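Long-range contact in succinate-semialdehyde dehydrogenase (Streptococcus pyogenes MGAS1882, PDB 4OGD), which catalyses the oxidation of succinic semialdehyde to succinate with NADP+ as cofactor, as a member of the aldehyde dehydrogenase family: residues I318-G332 with M343-I356. Residues are numbered along the deposited sequence; the frame is centred on the assembly and turned at random.
Sequences IKLALDHGAELVYGG and MPTIIAGLTKDNPI
N354 lies against the C-terminal end of helix 308-323, and its side chain can be followed atom by atom. CB faces H324 O, and CG, anti to the backbone N (chi1 -169°), rests 3.6 Å from H324 CB. From there the amide forks. OD1 accepts from I356 N at 3.1 Å, closing an Asx turn in its own segment, while ND2 donates to A321 O at 3.0 Å; A321 O lies close to the amide plane of N354, and ND2 arrives on a lone pair of that carbonyl. Asparagine suits this place because one short, flat group offers both an acceptor and a donor. A321 O also takes N-H groups from H324 and A326, the latter as part of the Schellman motif that ends the helix with G325, whose positive phi favours glycine, at C-prime. Next to the amide, P355 CD sits over one face of the H324 ring in a CH-pi contact, 3.8 Å from the centroid.

After the Schellman turn the chain enters edge strand 327-330 of the seven-stranded mixed sheet, pairing antiparallel with strand 345-348, whose other side is bonded to strand 365-371. E327 and A348 form a hydrogen-bonded pair, but a classic bulge follows: V329 N and Y330 N both donate to I346 O, at 2.9 and 3.3 Å, from the same face of its plane. Helix and sheet meet through small and branched residues: A321 CB touches both I347 CD1, 3.9 Å away, and I356 CG1, its small methyl meeting the branched side chains directly. At the far end, the Y330 ring and the M343 side chain cross at about a right angle, M343 CE touching Y330 OH. T345 OG1, which donates to M343 O, accepts a weak bond from G332 N at 3.1 Å.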
ATOM      1  N   ILE A 318     -32.363  -3.519 -11.495  1.00 12.91           N
ATOM      2  CA  ILE A 318     -33.233  -4.623 -11.885  1.00 12.55           C
ATOM      3  C   ILE A 318     -33.879  -4.300 -13.225  1.00 14.86           C
ATOM      4  O   ILE A 318     -33.893  -5.125 -14.136  1.00 15.07           O
ATOM      5  CB  ILE A 318     -34.338  -4.871 -10.840  1.00 13.26           C
ATOM      6  CG1 ILE A 318     -33.724  -5.386  -9.536  1.00 12.19           C
ATOM      7  CG2 ILE A 318     -35.363  -5.874 -11.363  1.00 16.33           C
ATOM      8  CD1 ILE A 318     -34.664  -5.332  -8.341  1.00 12.19           C
ATOM      9  N   LYS A 319     -34.399  -3.084 -13.339  1.00 14.76           N
ATOM     10  CA  LYS A 319     -35.038  -2.644 -14.580  1.00 18.17           C
ATOM     11  C   LYS A 319     -34.061  -2.656 -15.752  1.00 18.09           C
ATOM     12  O   LYS A 319     -34.402  -3.109 -16.850  1.00 18.11           O
ATOM     13  CB  LYS A 319     -35.644  -1.250 -14.414  1.00 16.92           C
ATOM     14  CG  LYS A 319     -36.268  -0.717 -15.703  1.00 21.75           C
ATOM     15  CD  LYS A 319     -37.244   0.413 -15.435  1.00 25.59           C
ATOM     16  CE  LYS A 319     -38.108   0.681 -16.661  1.00 26.54           C
ATOM     17  NZ  LYS A 319     -37.273   0.926 -17.867  1.00 31.51           N
ATOM     18  N   LEU A 320     -32.851  -2.159 -15.512  1.00 15.50           N
ATOM     19  CA  LEU A 320     -31.791  -2.174 -16.519  1.00 16.50           C
ATOM     20  C   LEU A 320     -31.516  -3.599 -16.985  1.00 17.11           C
ATOM     21  O   LEU A 320     -31.348  -3.848 -18.179  1.00 17.12           O
ATOM     22  CB  LEU A 320     -30.511  -1.545 -15.960  1.00 17.05           C
ATOM     23  CG  LEU A 320     -29.365  -1.379 -16.965  1.00 18.84           C
ATOM     24  CD1 LEU A 320     -29.762  -0.395 -18.061  1.00 17.74           C
ATOM     25  CD2 LEU A 320     -28.080  -0.933 -16.281  1.00 18.48           C
ATOM     26  N   ALA A 321     -31.469  -4.533 -16.040  1.00 13.53           N
ATOM     27  CA  ALA A 321     -31.237  -5.936 -16.369  1.00 13.56           C
ATOM     28  C   ALA A 321     -32.305  -6.467 -17.316  1.00 14.75           C
ATOM     29  O   ALA A 321     -31.993  -7.121 -18.308  1.00 13.28           O
ATOM     30  CB  ALA A 321     -31.192  -6.784 -15.105  1.00 11.78           C
ATOM     31  N   LEU A 322     -33.565  -6.201 -16.988  1.00 15.81           N
ATOM     32  CA  LEU A 322     -34.679  -6.697 -17.788  1.00 17.84           C
ATOM     33  C   LEU A 322     -34.770  -5.995 -19.140  1.00 18.04           C
ATOM     34  O   LEU A 322     -35.095  -6.629 -20.152  1.00 20.63           O
ATOM     35  CB  LEU A 322     -35.993  -6.547 -17.018  1.00 17.10           C
ATOM     36  CG  LEU A 322     -35.999  -7.230 -15.650  1.00 15.63           C
ATOM     37  CD1 LEU A 322     -37.313  -6.982 -14.920  1.00 17.94           C
ATOM     38  CD2 LEU A 322     -35.730  -8.727 -15.779  1.00 15.03           C
ATOM     39  N   ASP A 323     -34.480  -4.696 -19.154  1.00 19.07           N
ATOM     40  CA  ASP A 323     -34.506  -3.924 -20.393  1.00 19.99           C
ATOM     41  C   ASP A 323     -33.445  -4.415 -21.373  1.00 22.02           C
ATOM     42  O   ASP A 323     -33.563  -4.211 -22.583  1.00 23.70           O
ATOM     43  CB  ASP A 323     -34.321  -2.428 -20.119  1.00 21.15           C
ATOM     44  CG  ASP A 323     -35.556  -1.781 -19.508  1.00 22.28           C
ATOM     45  OD1 ASP A 323     -36.585  -2.468 -19.352  1.00 25.80           O
ATOM     46  OD2 ASP A 323     -35.494  -0.573 -19.197  1.00 29.01           O
ATOM     47  N   HIS A 324     -32.411  -5.066 -20.851  1.00 18.29           N
ATOM     48  CA  HIS A 324     -31.348  -5.593 -21.695  1.00 18.80           C
ATOM     49  C   HIS A 324     -31.409  -7.106 -21.875  1.00 15.31           C
ATOM     50  O   HIS A 324     -30.419  -7.728 -22.267  1.00 18.43           O
ATOM     51  CB  HIS A 324     -29.978  -5.150 -21.174  1.00 17.22           C
ATOM     52  CG  HIS A 324     -29.680  -3.711 -21.442  1.00 21.30           C
ATOM     53  ND1 HIS A 324     -28.905  -3.296 -22.508  1.00 23.36           N
ATOM     54  CD2 HIS A 324     -30.069  -2.583 -20.803  1.00 22.50           C
ATOM     55  CE1 HIS A 324     -28.822  -1.979 -22.502  1.00 25.10           C
ATOM     56  NE2 HIS A 324     -29.521  -1.519 -21.476  1.00 26.09           N
ATOM     57  N   GLY A 325     -32.565  -7.694 -21.573  1.00 16.89           N
ATOM     58  CA  GLY A 325     -32.851  -9.071 -21.948  1.00 17.23           C
ATOM     59  C   GLY A 325     -32.769 -10.149 -20.879  1.00 17.80           C
ATOM     60  O   GLY A 325     -32.882 -11.335 -21.186  1.00 18.68           O
ATOM     61  N   ALA A 326     -32.572  -9.757 -19.626  1.00 17.14           N
ATOM     62  CA  ALA A 326     -32.504 -10.734 -18.550  1.00 17.48           C
ATOM     63  C   ALA A 326     -33.889 -11.286 -18.235  1.00 14.78           C
ATOM     64  O   ALA A 326     -34.904 -10.657 -18.548  1.00 18.12           O
ATOM     65  CB  ALA A 326     -31.880 -10.112 -17.300  1.00 14.26           C
ATOM     66  N   GLU A 327     -33.928 -12.453 -17.602  1.00 13.88           N
ATOM     67  CA  GLU A 327     -35.192 -13.075 -17.230  1.00 15.90           C
ATOM     68  C   GLU A 327     -35.541 -12.782 -15.775  1.00 18.63           C
ATOM     69  O   GLU A 327     -34.706 -12.969 -14.886  1.00 16.72           O
ATOM     70  CB  GLU A 327     -35.135 -14.593 -17.449  1.00 14.84           C
ATOM     71  CG  GLU A 327     -36.392 -15.314 -16.968  1.00 17.43           C
ATOM     72  CD  GLU A 327     -36.299 -16.825 -17.073  1.00 18.91           C
ATOM     73  OE1 GLU A 327     -35.207 -17.350 -17.390  1.00 21.86           O
ATOM     74  OE2 GLU A 327     -37.328 -17.494 -16.838  1.00 24.14           O
ATOM     75  N   LEU A 328     -36.769 -12.322 -15.534  1.00 16.43           N
ATOM     76  CA  LEU A 328     -37.262 -12.173 -14.168  1.00 16.02           C
ATOM     77  C   LEU A 328     -37.756 -13.522 -13.672  1.00 19.19           C
ATOM     78  O   LEU A 328     -38.806 -14.013 -14.096  1.00 19.01           O
ATOM     79  CB  LEU A 328     -38.371 -11.120 -14.072  1.00 16.38           C
ATOM     80  CG  LEU A 328     -38.867 -10.825 -12.647  1.00 18.55           C
ATOM     81  CD1 LEU A 328     -37.746 -10.282 -11.769  1.00 18.25           C
ATOM     82  CD2 LEU A 328     -40.030  -9.849 -12.658  1.00 14.36           C
ATOM     83  N   VAL A 329     -36.978 -14.128 -12.784  1.00 15.38           N
ATOM     84  CA  VAL A 329     -37.272 -15.459 -12.269  1.00 14.46           C
ATOM     85  C   VAL A 329     -38.252 -15.399 -11.103  1.00 15.66           C
ATOM     86  O   VAL A 329     -39.175 -16.214 -11.003  1.00 16.66           O
ATOM     87  CB  VAL A 329     -35.976 -16.173 -11.833  1.00 14.90           C
ATOM     88  CG1 VAL A 329     -36.278 -17.448 -11.067  1.00 13.63           C
ATOM     89  CG2 VAL A 329     -35.088 -16.464 -13.044  1.00 15.22           C
ATOM     90  N   TYR A 330     -38.053 -14.425 -10.224  1.00 12.98           N
ATOM     91  CA  TYR A 330     -38.900 -14.288  -9.043  1.00 13.91           C
ATOM     92  C   TYR A 330     -38.900 -12.860  -8.526  1.00 16.24           C
ATOM     93  O   TYR A 330     -37.886 -12.169  -8.598  1.00 14.40           O
ATOM     94  CB  TYR A 330     -38.439 -15.232  -7.926  1.00 14.80           C
ATOM     95  CG  TYR A 330     -39.157 -14.968  -6.621  1.00 13.76           C
ATOM     96  CD1 TYR A 330     -40.446 -15.441  -6.415  1.00 16.85           C
ATOM     97  CD2 TYR A 330     -38.559 -14.219  -5.609  1.00 14.73           C
ATOM     98  CE1 TYR A 330     -41.113 -15.191  -5.242  1.00 18.73           C
ATOM     99  CE2 TYR A 330     -39.222 -13.959  -4.432  1.00 15.32           C
ATOM    100  CZ  TYR A 330     -40.495 -14.451  -4.254  1.00 15.24           C
ATOM    101  OH  TYR A 330     -41.161 -14.202  -3.080  1.00 16.18           O
ATOM    102  N   GLY A 331     -40.041 -12.419  -8.001  1.00 15.75           N
ATOM    103  CA  GLY A 331     -40.116 -11.148  -7.309  1.00 15.72           C
ATOM    104  C   GLY A 331     -40.203  -9.958  -8.237  1.00 18.85           C
ATOM    105  O   GLY A 331     -40.913  -9.986  -9.247  1.00 16.21           O
ATOM    106  N   GLY A 332     -39.489  -8.896  -7.883  1.00 15.48           N
ATOM    107  CA  GLY A 332     -39.469  -7.692  -8.691  1.00 18.30           C
ATOM    108  C   GLY A 332     -40.732  -6.860  -8.574  1.00 19.05           C
ATOM    109  O   GLY A 332     -40.926  -5.914  -9.333  1.00 24.20           O
ATOM    110  N   MET A 343     -38.265  -6.011  -2.463  1.00 13.91           N
ATOM    111  CA  MET A 343     -38.503  -7.433  -2.223  1.00 14.12           C
ATOM    112  C   MET A 343     -37.393  -8.273  -2.840  1.00 12.32           C
ATOM    113  O   MET A 343     -36.779  -7.860  -3.828  1.00 13.11           O
ATOM    114  CB  MET A 343     -39.879  -7.881  -2.737  1.00 17.34           C
ATOM    115  CG  MET A 343     -39.918  -8.340  -4.178  1.00 17.62           C
ATOM    116  SD  MET A 343     -41.533  -9.057  -4.587  1.00 18.63           S
ATOM    117  CE  MET A 343     -41.346 -10.721  -3.965  1.00 18.39           C
ATOM    118  N   PRO A 344     -37.112  -9.439  -2.242  1.00 11.82           N
ATOM    119  CA  PRO A 344     -36.131 -10.363  -2.817  1.00 12.13           C
ATOM    120  C   PRO A 344     -36.511 -10.670  -4.258  1.00 15.10           C
ATOM    121  O   PRO A 344     -37.666 -10.986  -4.545  1.00 12.01           O
ATOM    122  CB  PRO A 344     -36.270 -11.605  -1.940  1.00 13.26           C
ATOM    123  CG  PRO A 344     -36.756 -11.070  -0.627  1.00 14.43           C
ATOM    124  CD  PRO A 344     -37.702  -9.969  -1.001  1.00 12.20           C
ATOM    125  N   THR A 345     -35.548 -10.541  -5.159  1.00 14.40           N
ATOM    126  CA  THR A 345     -35.815 -10.629  -6.582  1.00 12.24           C
ATOM    127  C   THR A 345     -34.726 -11.509  -7.179  1.00 15.21           C
ATOM    128  O   THR A 345     -33.574 -11.424  -6.761  1.00 12.07           O
ATOM    129  CB  THR A 345     -35.767  -9.226  -7.209  1.00 16.13           C
ATOM    130  OG1 THR A 345     -36.758  -8.392  -6.591  1.00 14.92           O
ATOM    131  CG2 THR A 345     -36.014  -9.277  -8.713  1.00 15.19           C
ATOM    132  N   ILE A 346     -35.088 -12.379  -8.120  1.00 13.77           N
ATOM    133  CA  ILE A 346     -34.106 -13.242  -8.762  1.00 12.21           C
ATOM    134  C   ILE A 346     -34.125 -12.992 -10.258  1.00 14.71           C
ATOM    135  O   ILE A 346     -35.189 -12.988 -10.873  1.00 13.47           O
ATOM    136  CB  ILE A 346     -34.384 -14.738  -8.502  1.00 13.02           C
ATOM    137  CG1 ILE A 346     -34.410 -15.012  -6.995  1.00 13.17           C
ATOM    138  CG2 ILE A 346     -33.326 -15.613  -9.192  1.00 10.68           C
ATOM    139  CD1 ILE A 346     -34.879 -16.405  -6.617  1.00 11.29           C
ATOM    140  N   ILE A 347     -32.948 -12.769 -10.832  1.00 13.28           N
ATOM    141  CA  ILE A 347     -32.817 -12.654 -12.280  1.00 12.03           C
ATOM    142  C   ILE A 347     -31.864 -13.705 -12.831  1.00 15.66           C
ATOM    143  O   ILE A 347     -31.008 -14.224 -12.120  1.00 11.80           O
ATOM    144  CB  ILE A 347     -32.323 -11.268 -12.704  1.00 14.54           C
ATOM    145  CG1 ILE A 347     -30.957 -10.964 -12.069  1.00 12.52           C
ATOM    146  CG2 ILE A 347     -33.362 -10.212 -12.348  1.00 13.36           C
ATOM    147  CD1 ILE A 347     -30.327  -9.655 -12.535  1.00 15.30           C
ATOM    148  N   ALA A 348     -32.028 -14.020 -14.111  1.00 14.43           N
ATOM    149  CA  ALA A 348     -31.143 -14.953 -14.790  1.00 13.62           C
ATOM    150  C   ALA A 348     -31.010 -14.504 -16.239  1.00 11.06           C
ATOM    151  O   ALA A 348     -31.491 -13.431 -16.605  1.00 13.22           O
ATOM    152  CB  ALA A 348     -31.692 -16.374 -14.698  1.00 13.07           C
ATOM    153  N   GLY A 349     -30.348 -15.309 -17.061  1.00 15.26           N
ATOM    154  CA  GLY A 349     -30.177 -14.975 -18.464  1.00 15.42           C
ATOM    155  C   GLY A 349     -29.401 -13.697 -18.752  1.00 14.61           C
ATOM    156  O   GLY A 349     -29.673 -13.019 -19.744  1.00 15.06           O
ATOM    157  N   LEU A 350     -28.441 -13.358 -17.895  1.00 14.63           N
ATOM    158  CA  LEU A 350     -27.567 -12.229 -18.175  1.00 11.86           C
ATOM    159  C   LEU A 350     -26.538 -12.622 -19.234  1.00 12.53           C
ATOM    160  O   LEU A 350     -25.839 -13.623 -19.086  1.00 13.93           O
ATOM    161  CB  LEU A 350     -26.851 -11.760 -16.902  1.00 12.00           C
ATOM    162  CG  LEU A 350     -27.727 -11.116 -15.819  1.00 13.75           C
ATOM    163  CD1 LEU A 350     -27.003 -11.114 -14.477  1.00 14.09           C
ATOM    164  CD2 LEU A 350     -28.123  -9.696 -16.197  1.00 14.01           C
ATOM    165  N   THR A 351     -26.457 -11.832 -20.300  1.00 13.07           N
ATOM    166  CA  THR A 351     -25.415 -12.000 -21.304  1.00 14.66           C
ATOM    167  C   THR A 351     -24.382 -10.889 -21.148  1.00 14.43           C
ATOM    168  O   THR A 351     -24.621  -9.900 -20.449  1.00 12.95           O
ATOM    169  CB  THR A 351     -26.000 -11.987 -22.738  1.00 16.82           C
ATOM    170  OG1 THR A 351     -26.618 -10.721 -22.997  1.00 16.57           O
ATOM    171  CG2 THR A 351     -27.033 -13.080 -22.891  1.00 14.34           C
ATOM    172  N   LYS A 352     -23.241 -11.041 -21.806  1.00 13.86           N
ATOM    173  CA  LYS A 352     -22.132 -10.107 -21.615  1.00 13.41           C
ATOM    174  C   LYS A 352     -22.417  -8.684 -22.082  1.00 17.68           C
ATOM    175  O   LYS A 352     -21.787  -7.733 -21.613  1.00 18.01           O
ATOM    176  CB  LYS A 352     -20.872 -10.635 -22.280  1.00 13.85           C
ATOM    177  CG  LYS A 352     -20.301 -11.841 -21.590  1.00 12.18           C
ATOM    178  CD  LYS A 352     -19.058 -12.303 -22.305  1.00 16.81           C
ATOM    179  CE  LYS A 352     -18.524 -13.576 -21.709  1.00 20.89           C
ATOM    180  NZ  LYS A 352     -17.334 -14.046 -22.476  1.00 21.12           N
ATOM    181  N   ASP A 353     -23.364  -8.535 -23.001  1.00 16.44           N
ATOM    182  CA  ASP A 353     -23.730  -7.216 -23.498  1.00 17.23           C
ATOM    183  C   ASP A 353     -24.765  -6.549 -22.602  1.00 17.96           C
ATOM    184  O   ASP A 353     -25.148  -5.403 -22.832  1.00 17.62           O
ATOM    185  CB  ASP A 353     -24.257  -7.321 -24.926  1.00 21.83           C
ATOM    186  CG  ASP A 353     -25.064  -8.576 -25.146  1.00 26.81           C
ATOM    187  OD1 ASP A 353     -24.799  -9.281 -26.145  1.00 41.26           O
ATOM    188  OD2 ASP A 353     -25.953  -8.864 -24.315  1.00 26.56           O
ATOM    189  N   ASN A 354     -25.206  -7.276 -21.575  1.00 17.85           N
ATOM    190  CA  ASN A 354     -26.103  -6.726 -20.562  1.00 14.35           C
ATOM    191  C   ASN A 354     -25.240  -6.084 -19.482  1.00 13.96           C
ATOM    192  O   ASN A 354     -24.404  -6.754 -18.887  1.00 14.75           O
ATOM    193  CB  ASN A 354     -26.961  -7.850 -19.971  1.00 14.12           C
ATOM    194  CG  ASN A 354     -28.098  -7.338 -19.100  1.00 16.29           C
ATOM    195  OD1 ASN A 354     -27.936  -6.389 -18.337  1.00 13.76           O
ATOM    196  ND2 ASN A 354     -29.257  -7.981 -19.205  1.00 14.65           N
ATOM    197  N   PRO A 355     -25.426  -4.780 -19.234  1.00 14.93           N
ATOM    198  CA  PRO A 355     -24.570  -4.071 -18.274  1.00 13.55           C
ATOM    199  C   PRO A 355     -24.548  -4.738 -16.900  1.00 13.51           C
ATOM    200  O   PRO A 355     -23.506  -4.749 -16.239  1.00 12.37           O
ATOM    201  CB  PRO A 355     -25.232  -2.697 -18.172  1.00 19.11           C
ATOM    202  CG  PRO A 355     -25.913  -2.519 -19.482  1.00 20.72           C
ATOM    203  CD  PRO A 355     -26.405  -3.882 -19.873  1.00 17.25           C
ATOM    204  N   ILE A 356     -25.679  -5.304 -16.490  1.00 13.14           N
ATOM    205  CA  ILE A 356     -25.792  -5.917 -15.167  1.00 11.10           C
ATOM    206  C   ILE A 356     -24.933  -7.199 -15.023  1.00 11.79           C
ATOM    207  O   ILE A 356     -24.593  -7.608 -13.911  1.00 12.39           O
ATOM    208  CB  ILE A 356     -27.293  -6.113 -14.784  1.00 10.48           C
ATOM    209  CG1 ILE A 356     -27.983  -4.746 -14.688  1.00 13.87           C
ATOM    210  CG2 ILE A 356     -27.460  -6.865 -13.470  1.00 13.28           C
ATOM    211  CD1 ILE A 356     -27.339  -3.792 -13.667  1.00 12.59           C
TER
HETATM  212  O   HOH W   1     -29.401 -10.391 -23.478  1.00 22.44           O